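Local coordinates for cytoplasmic protein (Cryptococcus neoformans var. grubii serotype A, PDB 7LPO) that probably hydrolyses steryl beta-glucosides, as a sterylglucosidase of glycosyl hydrolase family 5, at residues F404-W409 and P436-S441; I424-A429 and R446-P451; P168-A173 and K334-W339; A175-H180 and H205-T210. One frame throughout, in Å; residues are numbered along the deposited sequence.

Contact 1: residues F404-W409 and P436-S441; sequences FWALHW and PKLPES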
loop_
_atom_site.group_PDB
_atom_site.type_symbol
_atom_site.label_atom_id
_atom_site.label_comp_id
_atom_site.label_asym_id
_atom_site.label_seq_id
_atom_site.Cartn_x
_atom_site.Cartn_y
_atom_site.Cartn_z
ATOM N N PHE A 404 17.463 10.579 -5.087
ATOM C CA PHE A 404 17.685 9.141 -5.160
ATOM C C PHE A 404 16.423 8.381 -5.539
ATOM O O PHE A 404 16.464 7.514 -6.417
ATOM C CB PHE A 404 18.237 8.637 -3.828
ATOM C CG PHE A 404 19.580 9.216 -3.477
ATOM C CD1 PHE A 404 20.680 8.954 -4.266
ATOM C CD2 PHE A 404 19.742 10.018 -2.360
ATOM C CE1 PHE A 404 21.923 9.478 -3.957
ATOM C CE2 PHE A 404 20.993 10.556 -2.050
ATOM C CZ PHE A 404 22.079 10.272 -2.849
ATOM N N TRP A 405 15.294 8.692 -4.903
ATOM C CA TRP A 405 14.062 8.011 -5.280
ATOM C C TRP A 405 13.675 8.340 -6.719
ATOM O O TRP A 405 13.333 7.450 -7.506
ATOM C CB TRP A 405 12.920 8.370 -4.333
ATOM C CG TRP A 405 11.672 7.676 -4.761
ATOM C CD1 TRP A 405 11.303 6.389 -4.480
ATOM C CD2 TRP A 405 10.652 8.204 -5.602
ATOM N NE1 TRP A 405 10.106 6.093 -5.078
ATOM C CE2 TRP A 405 9.689 7.189 -5.782
ATOM C CE3 TRP A 405 10.457 9.436 -6.227
ATOM C CZ2 TRP A 405 8.546 7.375 -6.544
ATOM C CZ3 TRP A 405 9.313 9.621 -6.981
ATOM C CH2 TRP A 405 8.374 8.596 -7.131
ATOM N N ALA A 406 13.718 9.621 -7.084
ATOM C CA ALA A 406 13.266 10.019 -8.413
ATOM C C ALA A 406 14.125 9.379 -9.493
ATOM O O ALA A 406 13.615 8.971 -10.544
ATOM C CB ALA A 406 13.280 11.541 -8.537
ATOM N N LEU A 407 15.430 9.265 -9.243
ATOM C CA LEU A 407 16.318 8.643 -10.216
ATOM C C LEU A 407 15.958 7.177 -10.424
ATOM O O LEU A 407 15.924 6.695 -11.559
ATOM C CB LEU A 407 17.766 8.785 -9.754
ATOM C CG LEU A 407 18.866 8.298 -10.694
ATOM C CD1 LEU A 407 18.724 8.860 -12.090
ATOM C CD2 LEU A 407 20.221 8.676 -10.089
ATOM N N HIS A 408 15.674 6.452 -9.340
ATOM C CA HIS A 408 15.184 5.085 -9.490
ATOM C C HIS A 408 13.885 5.062 -10.288
ATOM O O HIS A 408 13.660 4.161 -11.106
ATOM C CB HIS A 408 14.970 4.433 -8.117
ATOM C CG HIS A 408 14.051 3.251 -8.157
ATOM N ND1 HIS A 408 14.430 2.029 -8.669
ATOM C CD2 HIS A 408 12.752 3.120 -7.799
ATOM C CE1 HIS A 408 13.408 1.193 -8.611
ATOM N NE2 HIS A 408 12.382 1.826 -8.075
ATOM N N TRP A 409 13.020 6.053 -10.063
ATOM C CA TRP A 409 11.716 6.049 -10.715
ATOM C C TRP A 409 11.830 6.262 -12.218
ATOM O O TRP A 409 11.032 5.704 -12.980
ATOM C CB TRP A 409 10.806 7.115 -10.113
ATOM C CG TRP A 409 9.474 7.148 -10.814
ATOM C CD1 TRP A 409 8.375 6.391 -10.521
ATOM C CD2 TRP A 409 9.123 7.940 -11.948
ATOM N NE1 TRP A 409 7.359 6.678 -11.391
ATOM C CE2 TRP A 409 7.794 7.622 -12.283
ATOM C CE3 TRP A 409 9.803 8.889 -12.717
ATOM C CZ2 TRP A 409 7.132 8.219 -13.348
ATOM C CZ3 TRP A 409 9.144 9.476 -13.780
ATOM C CH2 TRP A 409 7.823 9.144 -14.082
ATOM N N PRO A 436 8.323 14.351 -5.907
ATOM C CA PRO A 436 9.163 15.356 -6.559
ATOM C C PRO A 436 8.483 15.849 -7.826
ATOM O O PRO A 436 7.497 15.282 -8.297
ATOM C CB PRO A 436 10.444 14.587 -6.883
ATOM C CG PRO A 436 9.935 13.188 -7.190
ATOM C CD PRO A 436 8.647 12.992 -6.382
ATOM N N LYS A 437 9.021 16.929 -8.377
ATOM C CA LYS A 437 8.653 17.303 -9.733
ATOM C C LYS A 437 9.286 16.301 -10.689
ATOM O O LYS A 437 10.497 16.072 -10.648
ATOM C CB LYS A 437 9.098 18.727 -10.039
ATOM C CG LYS A 437 8.197 19.763 -9.364
ATOM C CD LYS A 437 8.652 20.030 -7.931
ATOM C CE LYS A 437 9.921 20.827 -7.988
ATOM N NZ LYS A 437 10.828 20.783 -6.806
ATOM N N LEU A 438 8.468 15.680 -11.507
ATOM C CA LEU A 438 8.919 14.676 -12.450
ATOM C C LEU A 438 8.738 15.189 -13.872
ATOM O O LEU A 438 7.756 15.881 -14.159
ATOM C CB LEU A 438 8.144 13.366 -12.272
ATOM C CG LEU A 438 8.391 12.628 -10.952
ATOM C CD1 LEU A 438 7.410 11.464 -10.815
ATOM C CD2 LEU A 438 9.820 12.136 -10.828
ATOM N N PRO A 439 9.664 14.878 -14.775
ATOM C CA PRO A 439 9.629 15.508 -16.102
ATOM C C PRO A 439 8.491 14.978 -16.961
ATOM O O PRO A 439 8.146 13.795 -16.914
ATOM C CB PRO A 439 10.994 15.147 -16.700
ATOM C CG PRO A 439 11.335 13.812 -16.052
ATOM C CD PRO A 439 10.761 13.896 -14.643
ATOM N N GLU A 440 7.908 15.878 -17.760
ATOM C CA GLU A 440 6.890 15.460 -18.718
ATOM C C GLU A 440 7.467 14.524 -19.772
ATOM O O GLU A 440 6.715 13.744 -20.367
ATOM C CB GLU A 440 6.260 16.680 -19.403
ATOM C CG GLU A 440 4.992 17.215 -18.755
ATOM C CD GLU A 440 3.955 16.132 -18.461
ATOM O OE1 GLU A 440 3.464 16.087 -17.312
ATOM O OE2 GLU A 440 3.646 15.320 -19.366
ATOM N N SER A 441 8.782 14.581 -20.019
ATOM C CA SER A 441 9.389 13.661 -20.975
ATOM C C SER A 441 9.233 12.210 -20.539
ATOM O O SER A 441 9.388 11.306 -21.365
ATOM C CB SER A 441 10.877 13.983 -21.172
ATOM O OG SER A 441 11.535 14.231 -19.941
#
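W405, A406 and W409 belong to helix 400-419, one of the outer helices of the family 5 TIM-barrel domain. They pack against P436 and L438, in the extended lead-in to helix 440-443. The contact is apolar. L438, from the loop, has the largest share. Its CD1 sits over one face of the W409 six-membered ring, 3.8 Å from the centroid and only 4° off the normal, a CH-pi contact. The other branch is turned back to the helix: L438 CD2 is 3.8 Å from W409 CE3 and 4.2 Å from A406 CB. W409 CG is anti to the backbone N (chi1 178°), on the side of the helix that meets the loop. One turn earlier, W405 and P436 cross at about a right angle. The proline ring meets the benzo part of the indole: P436 CD is 3.5 Å from W405 CZ3, and P436 CG lies at the indole edge, in its plane. P436 CG also reaches A406 CB at 4.0 Å. Below this layer runs strand 424-427. I427 of that strand touches W405 and W409, and H425 meets the W409 ring edge-to-face. P436 also packs on V401 and D402, earlier in helix 400-419.

Contact 2: residues I424-A429 and R446-P451; sequences IHFIQA and RACSSP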
loop_
_atom_site.group_PDB
_atom_site.type_symbol
_atom_site.label_atom_id
_atom_site.label_comp_id
_atom_site.label_asym_id
_atom_site.label_seq_id
_atom_site.Cartn_x
_atom_site.Cartn_y
_atom_site.Cartn_z
ATOM N N ILE A 424 -0.370 3.791 -17.541
ATOM C CA ILE A 424 -0.465 4.887 -16.590
ATOM C C ILE A 424 0.603 4.681 -15.525
ATOM O O ILE A 424 0.729 3.591 -14.959
ATOM C CB ILE A 424 -1.872 4.953 -15.972
ATOM C CG1 ILE A 424 -2.908 5.289 -17.053
ATOM C CG2 ILE A 424 -1.918 5.999 -14.881
ATOM C CD1 ILE A 424 -4.348 5.127 -16.604
ATOM N N HIS A 425 1.395 5.719 -15.275
ATOM C CA HIS A 425 2.348 5.706 -14.173
ATOM C C HIS A 425 1.632 6.119 -12.893
ATOM O O HIS A 425 1.228 7.280 -12.738
ATOM C CB HIS A 425 3.510 6.645 -14.464
ATOM C CG HIS A 425 4.441 6.138 -15.513
ATOM N ND1 HIS A 425 4.726 4.799 -15.667
ATOM C CD2 HIS A 425 5.143 6.789 -16.468
ATOM C CE1 HIS A 425 5.575 4.648 -16.668
ATOM N NE2 HIS A 425 5.845 5.840 -17.170
ATOM N N PHE A 426 1.445 5.160 -11.989
ATOM C CA PHE A 426 0.913 5.435 -10.663
ATOM C C PHE A 426 2.094 5.770 -9.768
ATOM O O PHE A 426 2.898 4.894 -9.425
ATOM C CB PHE A 426 0.106 4.252 -10.144
ATOM C CG PHE A 426 -1.219 4.073 -10.850
ATOM C CD1 PHE A 426 -2.346 4.723 -10.403
ATOM C CD2 PHE A 426 -1.319 3.264 -11.973
ATOM C CE1 PHE A 426 -3.551 4.566 -11.044
ATOM C CE2 PHE A 426 -2.532 3.088 -12.623
ATOM C CZ PHE A 426 -3.648 3.739 -12.159
ATOM N N ILE A 427 2.213 7.046 -9.427
ATOM C CA ILE A 427 3.405 7.586 -8.787
ATOM C C ILE A 427 3.189 7.563 -7.283
ATOM O O ILE A 427 2.376 8.325 -6.750
ATOM C CB ILE A 427 3.714 9.000 -9.291
ATOM C CG1 ILE A 427 4.098 8.941 -10.776
ATOM C CG2 ILE A 427 4.825 9.620 -8.471
ATOM C CD1 ILE A 427 3.573 10.086 -11.575
ATOM N N GLN A 428 3.913 6.687 -6.599
ATOM C CA GLN A 428 3.805 6.520 -5.154
ATOM C C GLN A 428 5.095 7.049 -4.550
ATOM O O GLN A 428 6.083 6.322 -4.432
ATOM C CB GLN A 428 3.583 5.064 -4.764
ATOM C CG GLN A 428 3.093 4.889 -3.333
ATOM C CD GLN A 428 3.342 3.487 -2.807
ATOM O OE1 GLN A 428 3.714 3.300 -1.650
ATOM N NE2 GLN A 428 3.123 2.493 -3.657
ATOM N N ALA A 429 5.080 8.327 -4.177
ATOM C CA ALA A 429 6.199 8.910 -3.462
ATOM C C ALA A 429 6.402 8.179 -2.140
ATOM O O ALA A 429 5.492 7.510 -1.645
ATOM C CB ALA A 429 5.957 10.396 -3.205
ATOM N N ARG A 446 0.262 10.860 -18.959
ATOM C CA ARG A 446 -0.428 9.615 -18.636
ATOM C C ARG A 446 0.082 9.125 -17.278
ATOM O O ARG A 446 0.877 8.185 -17.180
ATOM C CB ARG A 446 -0.221 8.565 -19.725
ATOM C CG ARG A 446 -1.146 7.382 -19.599
ATOM C CD ARG A 446 -1.632 6.893 -20.962
ATOM N NE ARG A 446 -2.489 5.724 -20.787
ATOM C CZ ARG A 446 -3.759 5.794 -20.404
ATOM N NH1 ARG A 446 -4.310 6.984 -20.192
ATOM N NH2 ARG A 446 -4.471 4.688 -20.241
ATOM N N ALA A 447 -0.424 9.755 -16.219
ATOM C CA ALA A 447 0.058 9.491 -14.875
ATOM C C ALA A 447 -1.049 9.770 -13.869
ATOM O O ALA A 447 -2.064 10.385 -14.183
ATOM C CB ALA A 447 1.300 10.335 -14.563
ATOM N N CYS A 448 -0.824 9.311 -12.640
ATOM C CA CYS A 448 -1.779 9.445 -11.548
ATOM C C CYS A 448 -0.988 9.340 -10.255
ATOM O O CYS A 448 -0.153 8.449 -10.112
ATOM C CB CYS A 448 -2.863 8.354 -11.618
ATOM S SG CYS A 448 -4.017 8.286 -10.204
ATOM N N SER A 449 -1.233 10.254 -9.333
ATOM C CA SER A 449 -0.589 10.221 -8.029
ATOM C C SER A 449 -1.272 9.159 -7.177
ATOM O O SER A 449 -2.503 9.072 -7.160
ATOM C CB SER A 449 -0.689 11.600 -7.370
ATOM O OG SER A 449 0.026 11.627 -6.151
ATOM N N SER A 450 -0.483 8.338 -6.483
ATOM C CA SER A 450 -1.020 7.190 -5.748
ATOM C C SER A 450 -0.464 7.134 -4.331
ATOM O O SER A 450 0.114 6.128 -3.918
ATOM C CB SER A 450 -0.726 5.892 -6.501
ATOM O OG SER A 450 0.671 5.653 -6.644
ATOM N N PRO A 451 -0.677 8.175 -3.534
ATOM C CA PRO A 451 -0.257 8.111 -2.130
ATOM C C PRO A 451 -1.095 7.111 -1.342
ATOM O O PRO A 451 -2.200 6.723 -1.732
ATOM C CB PRO A 451 -0.491 9.538 -1.630
ATOM C CG PRO A 451 -1.723 9.976 -2.408
ATOM C CD PRO A 451 -1.550 9.336 -3.796
HETATM O O HOH W 1 2.643 11.321 -5.685
#
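The flat guanidinium of R446 takes I424 CG1 over its centre, 3.5 Å above the plane, and the two side chains cross at about a right angle. I424 CG2 lies over one face of the F426 ring, offset toward the rim. S450 CB comes to the F426 edge, near the ring plane. C448 SG approaches obliquely, 61° off the normal and 3.8 Å from F426 CE1, a sulfur-aromatic contact. The ring of F139 stacks on F426 as well. R446 has polar partners elsewhere: NE bonds to E422 O and NH1 to I21 O.

The backbones pair in parallel. H425 N binds R446 O at 3.2 Å, and C448 N returns to H425 O at 2.9 Å. I427 N then binds C448 O at 2.8 Å in a nearly linear bond (166°). S450 N reaches I427 O from above the carbonyl plane. A water donates to I427 O and lies 2.7 Å from S449 OG, bridging the two. On the side of the sheet with H425 and I427, I427 CD1 packs on A447 CB at 3.8 Å.

Past the strand ends, Q428 OE1 accepts from E271 N, and S450 OG bonds to D267 OD1. Strands 424-427 and 447-449 are joined through helix 440-443. This is a beta-alpha-beta unit of the eight-stranded TIM barrel, a fold whose active sites lie at the C-terminal strand ends.

Contact 3: residues P168-A173 and K334-W339; sequences PYHLTA and KGVKLW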
loop_
_atom_site.group_PDB
_atom_site.type_symbol
_atom_site.label_atom_id
_atom_site.label_comp_id
_atom_site.label_asym_id
_atom_site.label_seq_id
_atom_site.Cartn_x
_atom_site.Cartn_y
_atom_site.Cartn_z
ATOM N N PRO A 168 21.516 -13.781 7.316
ATOM C CA PRO A 168 20.118 -13.706 7.790
ATOM C C PRO A 168 19.901 -14.298 9.174
ATOM O O PRO A 168 19.006 -13.851 9.904
ATOM C CB PRO A 168 19.337 -14.493 6.725
ATOM C CG PRO A 168 20.258 -14.561 5.507
ATOM C CD PRO A 168 21.656 -14.541 6.053
ATOM N N TYR A 169 20.694 -15.290 9.566
ATOM C CA TYR A 169 20.502 -15.954 10.846
ATOM C C TYR A 169 20.989 -15.138 12.032
ATOM O O TYR A 169 20.743 -15.544 13.172
ATOM C CB TYR A 169 21.199 -17.306 10.794
ATOM C CG TYR A 169 20.628 -18.114 9.661
ATOM C CD1 TYR A 169 19.322 -18.579 9.720
ATOM C CD2 TYR A 169 21.361 -18.366 8.519
ATOM C CE1 TYR A 169 18.769 -19.296 8.681
ATOM C CE2 TYR A 169 20.821 -19.096 7.476
ATOM C CZ TYR A 169 19.522 -19.555 7.564
ATOM O OH TYR A 169 18.963 -20.278 6.536
ATOM N N HIS A 170 21.626 -13.991 11.800
ATOM C CA HIS A 170 22.098 -13.142 12.885
ATOM C C HIS A 170 21.246 -11.887 13.061
ATOM O O HIS A 170 21.577 -11.035 13.893
ATOM C CB HIS A 170 23.565 -12.777 12.649
ATOM C CG HIS A 170 24.479 -13.962 12.670
ATOM N ND1 HIS A 170 25.801 -13.894 12.286
ATOM C CD2 HIS A 170 24.256 -15.253 13.013
ATOM C CE1 HIS A 170 26.353 -15.088 12.392
ATOM N NE2 HIS A 170 25.437 -15.930 12.835
ATOM N N LEU A 171 20.151 -11.764 12.302
ATOM C CA LEU A 171 19.307 -10.578 12.370
ATOM C C LEU A 171 18.705 -10.406 13.756
ATOM O O LEU A 171 18.692 -9.299 14.302
ATOM C CB LEU A 171 18.196 -10.679 11.323
ATOM C CG LEU A 171 18.637 -10.609 9.859
ATOM C CD1 LEU A 171 17.563 -11.123 8.904
ATOM C CD2 LEU A 171 19.004 -9.150 9.541
ATOM N N THR A 172 18.220 -11.495 14.346
ATOM C CA THR A 172 17.541 -11.419 15.634
ATOM C C THR A 172 18.524 -11.149 16.768
ATOM O O THR A 172 18.264 -10.309 17.636
ATOM C CB THR A 172 16.774 -12.718 15.885
ATOM O OG1 THR A 172 15.746 -12.863 14.895
ATOM C CG2 THR A 172 16.161 -12.732 17.279
ATOM N N ALA A 173 19.653 -11.866 16.788
ATOM C CA ALA A 173 20.617 -11.697 17.875
ATOM C C ALA A 173 21.100 -10.255 17.965
ATOM O O ALA A 173 21.255 -9.713 19.066
ATOM C CB ALA A 173 21.797 -12.648 17.675
ATOM N N LYS A 334 26.062 -10.953 22.246
ATOM C CA LYS A 334 27.087 -11.871 22.742
ATOM C C LYS A 334 28.089 -12.226 21.651
ATOM O O LYS A 334 28.412 -13.396 21.424
ATOM C CB LYS A 334 26.452 -13.127 23.336
ATOM C CG LYS A 334 25.638 -12.852 24.589
ATOM C CD LYS A 334 24.388 -13.712 24.638
ATOM C CE LYS A 334 24.243 -14.374 26.006
ATOM N NZ LYS A 334 23.615 -13.455 27.018
ATOM N N GLY A 335 28.607 -11.197 20.985
ATOM C CA GLY A 335 29.628 -11.370 19.983
ATOM C C GLY A 335 29.130 -11.759 18.615
ATOM O O GLY A 335 29.913 -11.709 17.662
ATOM N N VAL A 336 27.861 -12.148 18.478
ATOM C CA VAL A 336 27.321 -12.480 17.168
ATOM C C VAL A 336 27.247 -11.214 16.329
ATOM O O VAL A 336 26.828 -10.152 16.806
ATOM C CB VAL A 336 25.945 -13.151 17.303
ATOM C CG1 VAL A 336 25.269 -13.243 15.960
ATOM C CG2 VAL A 336 26.092 -14.539 17.939
ATOM N N LYS A 337 27.670 -11.316 15.074
ATOM C CA LYS A 337 27.740 -10.179 14.170
ATOM C C LYS A 337 26.737 -10.339 13.040
ATOM O O LYS A 337 26.464 -11.452 12.582
ATOM C CB LYS A 337 29.148 -10.032 13.589
ATOM C CG LYS A 337 30.193 -9.714 14.641
ATOM C CD LYS A 337 31.589 -9.666 14.060
ATOM C CE LYS A 337 32.612 -9.435 15.167
ATOM N NZ LYS A 337 34.018 -9.638 14.703
ATOM N N LEU A 338 26.187 -9.205 12.598
ATOM C CA LEU A 338 25.222 -9.231 11.505
ATOM C C LEU A 338 25.872 -9.639 10.191
ATOM O O LEU A 338 25.207 -10.186 9.305
ATOM C CB LEU A 338 24.572 -7.855 11.351
ATOM C CG LEU A 338 23.668 -7.677 10.134
ATOM C CD1 LEU A 338 22.426 -8.554 10.291
ATOM C CD2 LEU A 338 23.267 -6.222 9.923
ATOM N N TRP A 339 27.161 -9.394 10.050
ATOM C CA TRP A 339 27.817 -9.428 8.754
ATOM C C TRP A 339 28.319 -10.823 8.420
ATOM O O TRP A 339 28.964 -11.474 9.245
ATOM C CB TRP A 339 28.965 -8.422 8.747
ATOM C CG TRP A 339 28.507 -7.107 9.266
ATOM C CD1 TRP A 339 28.752 -6.582 10.492
ATOM C CD2 TRP A 339 27.689 -6.157 8.571
ATOM N NE1 TRP A 339 28.154 -5.348 10.604
ATOM C CE2 TRP A 339 27.484 -5.072 9.440
ATOM C CE3 TRP A 339 27.109 -6.126 7.300
ATOM C CZ2 TRP A 339 26.726 -3.961 9.080
ATOM C CZ3 TRP A 339 26.350 -5.019 6.940
ATOM C CH2 TRP A 339 26.163 -3.956 7.829
#
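H170 gives the imidazole on which this contact turns. Its ND1 donates to K337 O. The modelled distance of 2.5 Å is very short, so its exact value is doubtful. The bond is bent at the hydrogen (135°), and the oxygen lies 22° out of the ring plane. V336 comes over one face of the same ring. V336 CG1 is 3.7 Å from the H170 centroid and closest to CG, at 3.5 Å. This methyl is anti to the backbone N (chi1 169°), and it also meets A173 CB at 3.9 Å. The imidazole is thus held by a polar contact near its edge and a methyl on its face. Next to this, the leucines meet through single methyls: L171 CD2 is 3.6 Å from L338 CD1.

Both segments are loops inserted between strands of the family 5 barrel. Residues 168-173 come between strands 137-143 and 263-267. Residues 334-339 come between 263-267 and 424-427, soon after the long strand 322-331. The contact is partly buried and lies about 30 Å, centre to centre, from the middle of the chain.

Further out, the backbone of L338 is hydrogen-bonded to D167 and G306, which probably holds the K337 carbonyl in place beside H170. T174 OG1 bonds to H170 O. L171 packs on L161 of helix 159-163, and L338 touches I166.

Contact 4: residues A175-H180 and H205-T210; sequences AAAYLH and HLANQT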
loop_
_atom_site.group_PDB
_atom_site.type_symbol
_atom_site.label_atom_id
_atom_site.label_comp_id
_atom_site.label_asym_id
_atom_site.label_seq_id
_atom_site.Cartn_x
_atom_site.Cartn_y
_atom_site.Cartn_z
ATOM N N ALA A 175 19.460 -7.606 16.825
ATOM C CA ALA A 175 18.351 -6.666 16.737
ATOM C C ALA A 175 18.399 -5.869 15.435
ATOM O O ALA A 175 17.894 -4.749 15.357
ATOM C CB ALA A 175 18.340 -5.724 17.943
ATOM N N ALA A 176 19.018 -6.436 14.400
ATOM C CA ALA A 176 19.066 -5.773 13.104
ATOM C C ALA A 176 17.716 -5.815 12.405
ATOM O O ALA A 176 17.456 -4.985 11.537
ATOM C CB ALA A 176 20.139 -6.424 12.231
ATOM N N ALA A 177 16.866 -6.768 12.762
ATOM C CA ALA A 177 15.484 -6.816 12.315
ATOM C C ALA A 177 14.701 -7.649 13.319
ATOM O O ALA A 177 15.251 -8.564 13.942
ATOM C CB ALA A 177 15.355 -7.413 10.911
ATOM N N TYR A 178 13.415 -7.327 13.471
ATOM C CA TYR A 178 12.505 -8.110 14.298
ATOM C C TYR A 178 11.610 -8.911 13.363
ATOM O O TYR A 178 10.819 -8.336 12.608
ATOM C CB TYR A 178 11.670 -7.228 15.221
ATOM C CG TYR A 178 12.456 -6.562 16.313
ATOM C CD1 TYR A 178 13.422 -7.262 17.031
ATOM C CD2 TYR A 178 12.238 -5.221 16.631
ATOM C CE1 TYR A 178 14.156 -6.652 18.023
ATOM C CE2 TYR A 178 12.957 -4.603 17.637
ATOM C CZ TYR A 178 13.912 -5.323 18.326
ATOM O OH TYR A 178 14.631 -4.722 19.328
ATOM N N LEU A 179 11.743 -10.229 13.412
ATOM C CA LEU A 179 10.923 -11.140 12.632
ATOM C C LEU A 179 9.821 -11.695 13.520
ATOM O O LEU A 179 10.087 -12.135 14.643
ATOM C CB LEU A 179 11.764 -12.290 12.078
ATOM C CG LEU A 179 12.603 -12.023 10.834
ATOM C CD1 LEU A 179 13.338 -10.712 10.915
ATOM C CD2 LEU A 179 13.581 -13.190 10.650
ATOM N N HIS A 180 8.596 -11.697 13.004
ATOM C CA HIS A 180 7.476 -12.223 13.770
ATOM C C HIS A 180 7.745 -13.647 14.254
ATOM O O HIS A 180 7.472 -13.987 15.412
ATOM C CB HIS A 180 6.219 -12.180 12.909
ATOM C CG HIS A 180 4.967 -12.468 13.668
ATOM N ND1 HIS A 180 3.746 -12.639 13.052
ATOM C CD2 HIS A 180 4.743 -12.601 14.996
ATOM C CE1 HIS A 180 2.824 -12.871 13.970
ATOM N NE2 HIS A 180 3.402 -12.849 15.158
ATOM N N HIS A 205 15.814 -0.045 11.890
ATOM C CA HIS A 205 16.830 -0.926 12.443
ATOM C C HIS A 205 17.875 -1.222 11.373
ATOM O O HIS A 205 17.700 -0.911 10.192
ATOM C CB HIS A 205 16.207 -2.214 12.972
ATOM C CG HIS A 205 15.530 -2.063 14.298
ATOM N ND1 HIS A 205 14.415 -1.277 14.472
ATOM C CD2 HIS A 205 15.796 -2.608 15.510
ATOM C CE1 HIS A 205 14.014 -1.349 15.729
ATOM N NE2 HIS A 205 14.835 -2.151 16.379
ATOM N N LEU A 206 18.954 -1.876 11.798
ATOM C CA LEU A 206 20.205 -1.847 11.040
ATOM C C LEU A 206 20.086 -2.503 9.666
ATOM O O LEU A 206 20.688 -2.033 8.692
ATOM C CB LEU A 206 21.307 -2.518 11.861
ATOM C CG LEU A 206 22.661 -2.705 11.167
ATOM C CD1 LEU A 206 23.175 -1.361 10.704
ATOM C CD2 LEU A 206 23.692 -3.380 12.073
ATOM N N ALA A 207 19.342 -3.600 9.556
ATOM C CA ALA A 207 19.301 -4.293 8.272
ATOM C C ALA A 207 18.651 -3.418 7.205
ATOM O O ALA A 207 19.218 -3.206 6.125
ATOM C CB ALA A 207 18.565 -5.626 8.408
ATOM N N ASN A 208 17.441 -2.928 7.479
ATOM C CA ASN A 208 16.780 -2.032 6.537
ATOM C C ASN A 208 17.584 -0.752 6.340
ATOM O O ASN A 208 17.616 -0.193 5.235
ATOM C CB ASN A 208 15.374 -1.683 7.028
ATOM C CG ASN A 208 14.316 -2.625 6.498
ATOM O OD1 ASN A 208 13.595 -2.296 5.558
ATOM N ND2 ASN A 208 14.209 -3.808 7.111
ATOM N N GLN A 209 18.193 -0.236 7.417
ATOM C CA GLN A 209 18.956 1.002 7.298
ATOM C C GLN A 209 20.115 0.821 6.329
ATOM O O GLN A 209 20.448 1.730 5.561
ATOM C CB GLN A 209 19.467 1.448 8.670
ATOM C CG GLN A 209 18.421 2.132 9.521
ATOM C CD GLN A 209 18.842 2.273 10.971
ATOM O OE1 GLN A 209 19.507 1.395 11.537
ATOM N NE2 GLN A 209 18.454 3.384 11.585
ATOM N N THR A 210 20.725 -0.360 6.331
ATOM C CA THR A 210 21.811 -0.637 5.402
ATOM C C THR A 210 21.272 -0.906 4.008
ATOM O O THR A 210 21.710 -0.285 3.033
ATOM C CB THR A 210 22.630 -1.832 5.893
ATOM O OG1 THR A 210 23.204 -1.514 7.160
ATOM C CG2 THR A 210 23.740 -2.177 4.902
HETATM O O HOH W 2 19.138 -2.091 14.706
HETATM O O HOH W 3 15.715 -3.909 9.675
#
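The side chain of H205, just before helix 206-221, reaches across to 175-180. Its CB lies 3.4 Å from A176 O. CG follows anti to the carbonyl carbon (chi1 -77°), and the ring then runs beside A175. H205 CD2 meets A175 O at 3.0 Å, edge-on and in the ring plane. At the tip, H205 NE2 comes within 3.3 Å of Y178 CE2, and CE1 is also near that atom. The two rings are oblique, with planes at 62°. H205 ND1 is taken by T201 O, which helps fix the ring's rotation.

The backbone of the helix start is met by two loop carbonyls. A207 N donates to A176 O at 3.1 Å. One water accepts from L206 N and donates to A175 O, 3.0 Å away. A second water donates to A176 O, at 2.8 Å, and accepts from N208 N and from N208 ND2. Small apolar groups pack alongside: the A176 CB methyl is 4.1 Å from L206 CB and also meets A207 CB. H205 is the N-cap residue, and the N-H groups of the next three residues find acceptors outside the helix. The arrangement is a helix N-terminus whose first N-H groups are satisfied by carbonyls of a preceding loop, two of the three through water.

How the contacts relate
The four contacts form two pairs. Contacts 1 and 2 have centres 11 Å apart and meet at strand 424-427: I427 CG2 lies 3.9 Å from L438 CD1, and Q428 O lies 3.4 Å from W405 CZ2. Contact 1 thus places helix 400-419 and the 436-439 loop on the outside of the strands of contact 2. Contacts 3 and 4 have centres 10 Å apart, and contact 4 is nested within the loop that contact 3 closes. L171 O and A176 N, 2.9 Å apart, probably form a hydrogen bond, and L338 packs on both A176 and L206. The pairs do not touch: contacts 1 and 4 come within about 11 Å at their nearest atoms. Contact 2 runs to the barrel end where the family's active site is expected.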